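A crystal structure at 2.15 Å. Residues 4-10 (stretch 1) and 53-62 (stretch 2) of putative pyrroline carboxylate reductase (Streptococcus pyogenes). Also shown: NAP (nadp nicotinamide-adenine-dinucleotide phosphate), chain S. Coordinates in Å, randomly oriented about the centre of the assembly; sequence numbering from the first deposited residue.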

# COMPACT_ATOMS: atom_id res chain seq x y z
N MSE E 4 -57.91 10.40 4.33
CA MSE E 4 -57.95 8.94 4.37
C MSE E 4 -57.41 8.41 5.69
O MSE E 4 -56.89 9.17 6.50
CB MSE E 4 -57.29 8.28 3.13
CG MSE E 4 -55.99 8.90 2.61
SE MSE E 4 -55.31 8.08 1.11
CE MSE E 4 -54.21 9.37 0.54
N LYS E 5 -57.60 7.12 5.95
CA LYS E 5 -56.96 6.50 7.10
C LYS E 5 -55.71 5.76 6.62
O LYS E 5 -55.79 4.94 5.69
CB LYS E 5 -57.90 5.52 7.82
CG LYS E 5 -59.24 6.10 8.27
CD LYS E 5 -59.82 5.45 9.56
CE LYS E 5 -59.09 4.18 10.02
NZ LYS E 5 -57.70 4.45 10.52
N ILE E 6 -54.58 6.06 7.25
CA ILE E 6 -53.29 5.46 6.91
C ILE E 6 -52.74 4.66 8.09
O ILE E 6 -52.60 5.17 9.21
CB ILE E 6 -52.25 6.51 6.43
CG1 ILE E 6 -52.80 7.31 5.24
CG2 ILE E 6 -50.92 5.83 6.05
CD1 ILE E 6 -52.05 8.59 4.93
N GLY E 7 -52.42 3.39 7.83
CA GLY E 7 -51.79 2.53 8.82
C GLY E 7 -50.33 2.31 8.51
O GLY E 7 -49.95 2.13 7.35
N ILE E 8 -49.50 2.30 9.55
CA ILE E 8 -48.07 2.06 9.40
C ILE E 8 -47.68 0.78 10.14
O ILE E 8 -47.86 0.67 11.35
CB ILE E 8 -47.21 3.26 9.90
CG1 ILE E 8 -47.57 4.56 9.17
CG2 ILE E 8 -45.72 2.99 9.69
CD1 ILE E 8 -48.57 5.44 9.90
N ILE E 9 -47.14 -0.18 9.39
CA ILE E 9 -46.68 -1.43 9.96
C ILE E 9 -45.16 -1.39 10.15
O ILE E 9 -44.40 -1.27 9.18
CB ILE E 9 -47.11 -2.65 9.09
CG1 ILE E 9 -48.64 -2.76 9.03
CG2 ILE E 9 -46.49 -3.94 9.63
CD1 ILE E 9 -49.15 -3.75 7.99
N GLY E 10 -44.73 -1.49 11.41
CA GLY E 10 -43.33 -1.30 11.77
C GLY E 10 -42.98 0.17 11.86
O GLY E 10 -43.01 0.89 10.86
N SER E 53 -53.35 -5.91 16.00
CA SER E 53 -52.54 -6.79 15.15
C SER E 53 -52.33 -6.08 13.82
O SER E 53 -52.95 -5.05 13.56
CB SER E 53 -53.26 -8.13 14.92
OG SER E 53 -54.35 -7.98 14.02
N HIS E 54 -51.48 -6.64 12.96
CA HIS E 54 -51.30 -6.08 11.61
C HIS E 54 -52.56 -6.26 10.78
O HIS E 54 -52.93 -5.37 10.02
CB HIS E 54 -50.10 -6.68 10.86
CG HIS E 54 -48.78 -6.47 11.54
ND1 HIS E 54 -48.51 -5.38 12.33
CD2 HIS E 54 -47.65 -7.21 11.53
CE1 HIS E 54 -47.28 -5.46 12.80
NE2 HIS E 54 -46.74 -6.57 12.33
N GLN E 55 -53.22 -7.40 10.93
CA GLN E 55 -54.48 -7.63 10.23
C GLN E 55 -55.56 -6.67 10.71
O GLN E 55 -56.32 -6.13 9.91
CB GLN E 55 -54.94 -9.09 10.34
CG GLN E 55 -55.96 -9.53 9.28
CD GLN E 55 -55.46 -9.37 7.84
OE1 GLN E 55 -54.47 -9.98 7.43
NE2 GLN E 55 -56.15 -8.55 7.06
N ASP E 56 -55.58 -6.43 12.03
CA ASP E 56 -56.48 -5.45 12.65
C ASP E 56 -56.25 -4.06 12.04
O ASP E 56 -57.21 -3.35 11.72
CB ASP E 56 -56.29 -5.44 14.18
CG ASP E 56 -57.21 -4.45 14.89
OD1 ASP E 56 -56.70 -3.59 15.66
OD2 ASP E 56 -58.45 -4.53 14.71
N LEU E 57 -54.97 -3.70 11.87
CA LEU E 57 -54.57 -2.50 11.11
C LEU E 57 -55.14 -2.53 9.67
O LEU E 57 -55.85 -1.60 9.26
CB LEU E 57 -53.04 -2.40 11.11
CG LEU E 57 -52.16 -1.35 10.41
CD1 LEU E 57 -52.42 -1.25 8.89
CD2 LEU E 57 -52.24 -0.00 11.09
N ILE E 58 -54.84 -3.60 8.94
CA ILE E 58 -55.22 -3.73 7.52
C ILE E 58 -56.73 -3.56 7.25
O ILE E 58 -57.12 -2.97 6.24
CB ILE E 58 -54.70 -5.06 6.89
CG1 ILE E 58 -53.16 -5.12 6.93
CG2 ILE E 58 -55.16 -5.19 5.45
CD1 ILE E 58 -52.59 -6.54 6.80
N ASP E 59 -57.56 -4.07 8.17
CA ASP E 59 -59.02 -4.11 7.97
C ASP E 59 -59.76 -2.76 8.05
O ASP E 59 -60.91 -2.66 7.61
CB ASP E 59 -59.65 -5.14 8.93
CG ASP E 59 -59.14 -6.57 8.69
OD1 ASP E 59 -58.73 -6.92 7.56
OD2 ASP E 59 -59.15 -7.36 9.66
N GLN E 60 -59.10 -1.72 8.57
CA GLN E 60 -59.74 -0.41 8.75
C GLN E 60 -59.14 0.75 7.92
O GLN E 60 -59.67 1.86 7.90
CB GLN E 60 -59.75 -0.03 10.24
CG GLN E 60 -58.42 -0.26 10.97
CD GLN E 60 -58.47 0.11 12.44
OE1 GLN E 60 -58.02 -0.66 13.30
NE2 GLN E 60 -59.01 1.29 12.74
N VAL E 61 -58.04 0.47 7.22
CA VAL E 61 -57.21 1.51 6.61
C VAL E 61 -57.38 1.63 5.08
O VAL E 61 -57.74 0.66 4.42
CB VAL E 61 -55.75 1.22 7.03
CG1 VAL E 61 -54.78 1.26 5.88
CG2 VAL E 61 -55.35 2.09 8.20
N ASP E 62 -57.15 2.82 4.52
CA ASP E 62 -57.26 3.05 3.05
C ASP E 62 -55.94 2.91 2.30
O ASP E 62 -55.92 2.83 1.07
CB ASP E 62 -57.81 4.45 2.75
CG ASP E 62 -59.09 4.75 3.49
OD1 ASP E 62 -60.17 4.34 2.99
OD2 ASP E 62 -59.01 5.39 4.55
PA NAP S . -35.14 0.13 12.45
O1A NAP S . -34.39 -1.07 12.93
O2A NAP S . -34.73 1.34 13.22
O5B NAP S . -36.74 -0.07 12.52
C5B NAP S . -37.37 -1.30 12.23
C4B NAP S . -38.56 -1.45 13.18
O4B NAP S . -39.42 -2.50 12.78
C3B NAP S . -38.09 -1.74 14.60
O3B NAP S . -38.57 -0.70 15.44
C2B NAP S . -38.70 -3.08 14.96
O2B NAP S . -39.29 -3.14 16.25
C1B NAP S . -39.82 -3.21 13.94
N9A NAP S . -40.20 -4.62 13.72
C8A NAP S . -39.41 -5.74 13.86
N7A NAP S . -40.16 -6.84 13.58
C5A NAP S . -41.42 -6.44 13.28
C6A NAP S . -42.58 -7.14 12.94
N6A NAP S . -42.71 -8.39 13.40
N1A NAP S . -43.74 -6.44 12.68
C2A NAP S . -43.76 -5.06 12.78
N3A NAP S . -42.62 -4.37 13.13
C4A NAP S . -41.46 -5.05 13.37
O3 NAP S . -34.92 0.30 10.85
PN NAP S . -35.04 1.71 10.07
O1N NAP S . -33.67 2.31 10.03
O2N NAP S . -36.17 2.53 10.58
O5D NAP S . -35.40 1.20 8.58
C5D NAP S . -36.71 0.81 8.22
C4D NAP S . -36.87 0.85 6.70
O4D NAP S . -36.58 2.13 6.18
C3D NAP S . -35.93 -0.13 6.01
O3D NAP S . -36.70 -0.88 5.10
C2D NAP S . -34.89 0.71 5.29
O2D NAP S . -34.51 0.08 4.06
C1D NAP S . -35.62 2.06 5.13
N1N NAP S . -34.78 3.28 5.18
C2N NAP S . -34.08 3.63 6.32
C3N NAP S . -33.32 4.81 6.35
C7N NAP S . -32.65 5.27 7.61
O7N NAP S . -31.97 6.50 7.55
N7N NAP S . -32.71 4.53 8.73
C4N NAP S . -33.28 5.63 5.22
C5N NAP S . -34.00 5.29 4.08
C6N NAP S . -34.75 4.11 4.08
P2B NAP S . -38.46 -3.26 17.64
O1X NAP S . -39.45 -3.53 18.75
O2X NAP S . -37.49 -4.41 17.55
O3X NAP S . -37.71 -1.97 17.91

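Strand 5-9 runs nearly antiparallel to the helix that begins at His-54, their N-to-C directions differing by 161° and their axes coming within 8.9 Å. The direct hydrogen bonds between the stretches gather at one end, where Lys-5 meets Asp-62. Lys-5 N donates to the carboxylate of Asp-62 (N to OD2, 2.6 Å), and Asp-62 N donates in return to the carbonyl of Lys-5 (N to O, 2.8 Å). The angles at hydrogen are 167° and 154°; between them the two bonds let Asp-62 satisfy both the amide and the carbonyl of Lys-5. Aspartate suits the place: its short side chain carries an acceptor back to the strand while its own amide serves as donor. The Lys-5 side chain lies across the chain at Gln-60, its CE 3.2 Å from Gln-60 O, a contact without a hydrogen bond.

Farther along, the packing is apolar. Gly-7 lets the second stretch come close: its CA is 3.4 Å from Leu-57 CD2 in the helix, and its N is 3.2 Å from CG2 of Val-61 in the segment that follows. A CB here would fall 2.4 Å from Leu-57 CD1, a clash. Ile-9 points toward the helix and packs its CG1 against Leu-57 CG at 4.0 Å, whereas Ile-6 and Ile-8 point away.

Ile-9 also places CG2 over one face of the His-54 ring, 3.6 Å from the ring centroid, a CH-pi contact that leaves the ring's polar edge free. There His-54 NE2 donates to N1A of the NADP adenine at 3.0 Å, and ND1 is satisfied elsewhere in the structure.

The helix secures its own start. Ser-53, the N-cap, accepts from the otherwise unpaired amide of Asp-56 (N to OG, 2.8 Å), while its carbonyl takes the amide of Leu-57 (N to O, 3.0 Å). On the side away from the strand, Gln-55 NE2 donates to Asp-59 OD1 at 3.1 Å.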